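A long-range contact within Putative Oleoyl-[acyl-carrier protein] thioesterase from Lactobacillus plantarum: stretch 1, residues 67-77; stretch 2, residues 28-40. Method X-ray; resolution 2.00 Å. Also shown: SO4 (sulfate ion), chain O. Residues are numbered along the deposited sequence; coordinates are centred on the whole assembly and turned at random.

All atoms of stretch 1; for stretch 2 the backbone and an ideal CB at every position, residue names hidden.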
# COMPACT_ATOMS: atom_id res chain seq x y z
N GLN B 67 -19.74 9.00 -4.53
CA GLN B 67 -19.66 9.66 -3.22
C GLN B 67 -19.30 8.75 -2.03
O GLN B 67 -19.62 7.56 -2.05
CB GLN B 67 -21.04 10.24 -2.87
CG GLN B 67 -21.74 11.06 -3.97
CD GLN B 67 -23.03 11.72 -3.53
OE1 GLN B 67 -23.37 11.77 -2.34
NE2 GLN B 67 -23.76 12.26 -4.50
N TYR B 68 -18.64 9.35 -1.02
CA TYR B 68 -18.31 8.73 0.29
C TYR B 68 -18.50 9.76 1.42
O TYR B 68 -18.15 10.92 1.25
CB TYR B 68 -16.87 8.19 0.46
CG TYR B 68 -16.51 6.90 -0.20
CD1 TYR B 68 -17.08 5.68 0.25
CD2 TYR B 68 -15.49 6.83 -1.17
CE1 TYR B 68 -16.71 4.42 -0.33
CE2 TYR B 68 -15.10 5.58 -1.76
CZ TYR B 68 -15.72 4.38 -1.33
OH TYR B 68 -15.36 3.17 -1.90
N ALA B 69 -19.07 9.30 2.54
CA ALA B 69 -19.23 10.06 3.79
C ALA B 69 -18.68 9.08 4.84
O ALA B 69 -19.22 7.98 4.95
CB ALA B 69 -20.67 10.41 4.06
N ILE B 70 -17.62 9.46 5.55
CA ILE B 70 -16.93 8.60 6.54
C ILE B 70 -16.98 9.27 7.91
O ILE B 70 -16.56 10.42 8.01
CB ILE B 70 -15.44 8.35 6.15
CG1 ILE B 70 -15.30 7.91 4.67
CG2 ILE B 70 -14.78 7.33 7.10
CD1 ILE B 70 -13.87 7.74 4.22
N ASP B 71 -17.52 8.57 8.92
CA ASP B 71 -17.62 9.03 10.31
C ASP B 71 -16.58 8.19 11.05
O ASP B 71 -16.77 6.99 11.18
CB ASP B 71 -19.05 8.79 10.85
CG ASP B 71 -19.25 9.23 12.31
OD1 ASP B 71 -18.39 9.90 12.92
OD2 ASP B 71 -20.34 8.93 12.85
N ILE B 72 -15.50 8.83 11.52
CA ILE B 72 -14.38 8.15 12.21
C ILE B 72 -14.36 8.41 13.73
O ILE B 72 -14.18 9.55 14.15
CB ILE B 72 -13.00 8.54 11.57
CG1 ILE B 72 -12.99 8.23 10.06
CG2 ILE B 72 -11.84 7.81 12.27
CD1 ILE B 72 -11.75 8.65 9.35
N THR B 73 -14.56 7.34 14.53
CA THR B 73 -14.48 7.37 16.01
C THR B 73 -12.97 7.30 16.30
O THR B 73 -12.43 8.12 17.06
CB THR B 73 -15.27 6.23 16.67
OG1 THR B 73 -16.66 6.38 16.33
CG2 THR B 73 -15.12 6.25 18.19
N ARG B 74 -12.32 6.27 15.76
CA ARG B 74 -10.84 6.13 15.81
C ARG B 74 -10.39 5.22 14.67
O ARG B 74 -11.12 4.29 14.32
CB ARG B 74 -10.28 5.64 17.15
CG ARG B 74 -10.49 4.18 17.53
CD ARG B 74 -9.69 3.86 18.76
NE ARG B 74 -9.80 2.45 19.10
CZ ARG B 74 -9.08 1.45 18.59
NH1 ARG B 74 -8.15 1.63 17.63
NH2 ARG B 74 -9.31 0.20 19.04
N MSE B 75 -9.20 5.47 14.13
CA MSE B 75 -8.65 4.65 13.05
C MSE B 75 -8.12 3.35 13.62
O MSE B 75 -7.66 3.34 14.78
CB MSE B 75 -7.54 5.37 12.27
CG MSE B 75 -8.04 6.61 11.54
SE MSE B 75 -9.31 6.15 10.12
CE MSE B 75 -8.08 5.61 8.72
N PRO B 76 -8.23 2.22 12.86
CA PRO B 76 -7.64 0.97 13.33
C PRO B 76 -6.11 1.09 13.56
O PRO B 76 -5.43 1.81 12.83
CB PRO B 76 -7.95 0.01 12.18
CG PRO B 76 -9.15 0.53 11.58
CD PRO B 76 -8.97 1.99 11.60
N ARG B 77 -5.63 0.44 14.62
CA ARG B 77 -4.21 0.44 15.02
C ARG B 77 -3.48 -0.72 14.36
O ARG B 77 -4.12 -1.71 13.97
CB ARG B 77 -4.11 0.29 16.54
CG ARG B 77 -4.70 1.45 17.36
CD ARG B 77 -5.12 1.01 18.77
NE ARG B 77 -4.09 0.28 19.52
CZ ARG B 77 -4.27 -0.33 20.71
NH1 ARG B 77 -5.46 -0.33 21.36
NH2 ARG B 77 -3.23 -0.96 21.28
N UNK B 28 -1.14 3.75 13.01
CA UNK B 28 -2.59 3.71 12.75
C UNK B 28 -2.84 3.65 11.26
O UNK B 28 -2.08 4.25 10.49
CB UNK B 28 -3.30 4.93 13.36
N UNK B 29 -3.92 2.96 10.89
CA UNK B 29 -4.34 2.77 9.49
C UNK B 29 -4.58 4.09 8.77
O UNK B 29 -5.10 5.03 9.36
CB UNK B 29 -5.61 1.92 9.43
N UNK B 30 -4.16 4.15 7.51
CA UNK B 30 -4.34 5.32 6.68
C UNK B 30 -5.77 5.29 6.11
O UNK B 30 -6.45 4.24 6.18
CB UNK B 30 -3.29 5.37 5.57
N UNK B 31 -6.21 6.42 5.54
CA UNK B 31 -7.52 6.50 4.85
C UNK B 31 -7.56 5.58 3.62
O UNK B 31 -8.63 5.04 3.31
CB UNK B 31 -7.81 7.94 4.43
N UNK B 32 -6.42 5.47 2.93
CA UNK B 32 -6.24 4.56 1.77
C UNK B 32 -6.59 3.13 2.23
O UNK B 32 -7.45 2.50 1.61
CB UNK B 32 -4.81 4.62 1.23
N UNK B 33 -6.00 2.70 3.35
CA UNK B 33 -6.29 1.37 3.97
C UNK B 33 -7.76 1.20 4.38
O UNK B 33 -8.32 0.13 4.14
CB UNK B 33 -5.41 1.17 5.20
N UNK B 34 -8.35 2.25 4.97
CA UNK B 34 -9.76 2.24 5.44
C UNK B 34 -10.71 1.94 4.27
O UNK B 34 -11.55 1.04 4.39
CB UNK B 34 -10.13 3.58 6.08
N UNK B 35 -10.53 2.66 3.15
CA UNK B 35 -11.33 2.42 1.92
C UNK B 35 -10.97 1.06 1.30
O UNK B 35 -11.88 0.35 0.84
CB UNK B 35 -11.10 3.54 0.90
N UNK B 36 -9.67 0.72 1.28
CA UNK B 36 -9.19 -0.59 0.76
C UNK B 36 -9.90 -1.81 1.40
O UNK B 36 -10.41 -2.68 0.67
CB UNK B 36 -7.68 -0.71 1.00
N UNK B 37 -9.97 -1.82 2.73
CA UNK B 37 -10.62 -2.92 3.50
C UNK B 37 -12.16 -2.88 3.40
O UNK B 37 -12.78 -3.94 3.47
CB UNK B 37 -10.21 -2.84 4.97
N UNK B 38 -12.76 -1.68 3.29
CA UNK B 38 -14.23 -1.53 3.11
C UNK B 38 -14.64 -2.15 1.76
O UNK B 38 -15.55 -2.98 1.72
CB UNK B 38 -14.64 -0.06 3.17
N UNK B 39 -13.92 -1.77 0.70
CA UNK B 39 -14.11 -2.29 -0.68
C UNK B 39 -13.79 -3.81 -0.77
O UNK B 39 -14.44 -4.51 -1.55
CB UNK B 39 -13.22 -1.52 -1.65
N UNK B 40 -12.78 -4.28 -0.00
CA UNK B 40 -12.41 -5.72 0.09
C UNK B 40 -13.62 -6.52 0.60
O UNK B 40 -13.91 -7.57 0.05
CB UNK B 40 -11.21 -5.92 1.02
S SO4 O . -25.31 15.50 -4.48
O1 SO4 O . -25.04 15.95 -3.13
O2 SO4 O . -24.08 15.59 -5.26
O3 SO4 O . -25.78 14.12 -4.43
O4 SO4 O . -26.35 16.33 -5.09

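Position 28 has an extended backbone and forms a single bridge with Arg77, the two CA atoms 4.3 Å apart. Its CB points sideways, 4.4 Å from Met75 CB, so a long chain that can leave the contact would suit, as would a beta-branched one. The residue is Arg28; Arg28 CB lies 4.4 Å from Met75 CB, and the rest of the side chain leads away from stretch 1.

At position 29 the backbone N lies 2.7 Å from Pro76 O, in a nearly straight hydrogen bond that joins the two backbones next to the bridge. The ideal CB points toward stretch 1, 3.4 Å from Pro76 O and 4.5 Å from Met75 CE, which favours a small side chain. Ala29 is found, its CB 4.0 Å from Pro76 CD.

The CB of position 30 points away from stretch 1, and the helix starts at the next residue. Ser, Thr, Asp or Asn would suit such an N-cap. Thr30 caps the helix: its OG1 accepts from Thr33 N at 3.1 Å. Its carbonyl O also lies 3.3 Å from Met75 CE.

Position 31 points sideways, its CB 4.9 Å from Met75 CE, with Ile70 and Ile72, in the strand that precedes the loop, within reach of a longer side chain. An apolar chain long enough to reach them, such as Leu or Met, would fit. Leu31 brings CD2 to 3.9 Å from Ile72 CD1.

Positions 32 and 33 have no stretch 1 atom near their CB atoms and are little constrained by it, although the CB of 33 points toward stretch 1; they are Thr32 and Thr33.

Position 34 points toward stretch 1 one helical turn after 30, its CB 3.9 Å from Met75 CE, with Pro76, Ile70 and Ile72 around it. An apolar chain of medium size, such as Leu, Ile or Met, would suit. Leu34 places CD2 3.8 Å from Ile70 CG2 and CD1 4.3 Å from Pro76 CD, linking the loop to the strand.

Position 35 also points toward stretch 1, facing Ile70 and the Tyr68 ring, its CB 5.1 Å from Tyr68 OH. Ile, Leu or Met could fill this space. Ile35 sets CD1 over the ring face, 4.0 Å from the centroid of the Tyr68 ring and 6° off its normal, while the same CD1 lies 3.8 Å from Ile70 CD1.

Positions 36, 37 and 38 make no close contact, and stretch 1 leaves their choice open; they are Asp36, Ile37 and Ala38.

Position 39 points sideways, its CB 5.2 Å from Tyr68 OH, where a modest apolar or polar group could sit. Val39 packs CG2 3.5 Å from Tyr68 OH.

Position 40 is out of reach and holds Leu40.

Stretch 2 (28-40) RATLTTLIDIAVL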
# COMPACT_ATOMS: atom_id res chain seq x y z
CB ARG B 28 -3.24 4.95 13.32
CG ARG B 28 -3.07 5.07 14.85
CD ARG B 28 -3.59 6.35 15.47
NE ARG B 28 -3.13 7.55 14.76
CZ ARG B 28 -2.98 8.78 15.27
NH1 ARG B 28 -3.22 9.07 16.56
NH2 ARG B 28 -2.55 9.76 14.44
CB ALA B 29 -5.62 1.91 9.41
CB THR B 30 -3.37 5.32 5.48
OG1 THR B 30 -3.66 4.20 4.64
CG2 THR B 30 -1.90 5.27 5.95
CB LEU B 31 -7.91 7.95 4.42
CG LEU B 31 -8.48 8.84 5.50
CD1 LEU B 31 -8.54 10.31 5.06
CD2 LEU B 31 -9.86 8.32 5.93
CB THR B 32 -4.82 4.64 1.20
OG1 THR B 32 -4.51 6.01 0.90
CG2 THR B 32 -4.67 3.78 -0.07
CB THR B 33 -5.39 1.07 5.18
OG1 THR B 33 -4.06 0.94 4.72
CG2 THR B 33 -5.81 -0.23 5.96
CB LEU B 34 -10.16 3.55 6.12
CG LEU B 34 -11.50 3.55 6.87
CD1 LEU B 34 -11.43 2.63 8.07
CD2 LEU B 34 -11.87 4.95 7.31
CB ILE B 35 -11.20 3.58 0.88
CG1 ILE B 35 -11.75 4.89 1.46
CG2 ILE B 35 -11.91 3.27 -0.43
CD1 ILE B 35 -13.22 4.89 1.86
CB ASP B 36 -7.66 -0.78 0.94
CG ASP B 36 -6.79 -0.07 -0.11
OD1 ASP B 36 -7.24 0.27 -1.23
OD2 ASP B 36 -5.58 0.08 0.20
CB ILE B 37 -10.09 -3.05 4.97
CG1 ILE B 37 -10.53 -1.89 5.88
CG2 ILE B 37 -8.55 -3.25 4.95
CD1 ILE B 37 -9.92 -1.94 7.29
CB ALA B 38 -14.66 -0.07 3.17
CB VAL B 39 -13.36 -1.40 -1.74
CG1 VAL B 39 -13.27 -2.06 -3.14
CG2 VAL B 39 -14.01 -0.03 -1.81
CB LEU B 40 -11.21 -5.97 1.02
CG LEU B 40 -10.66 -7.40 1.16
CD1 LEU B 40 -10.12 -7.91 -0.17
CD2 LEU B 40 -9.60 -7.46 2.23
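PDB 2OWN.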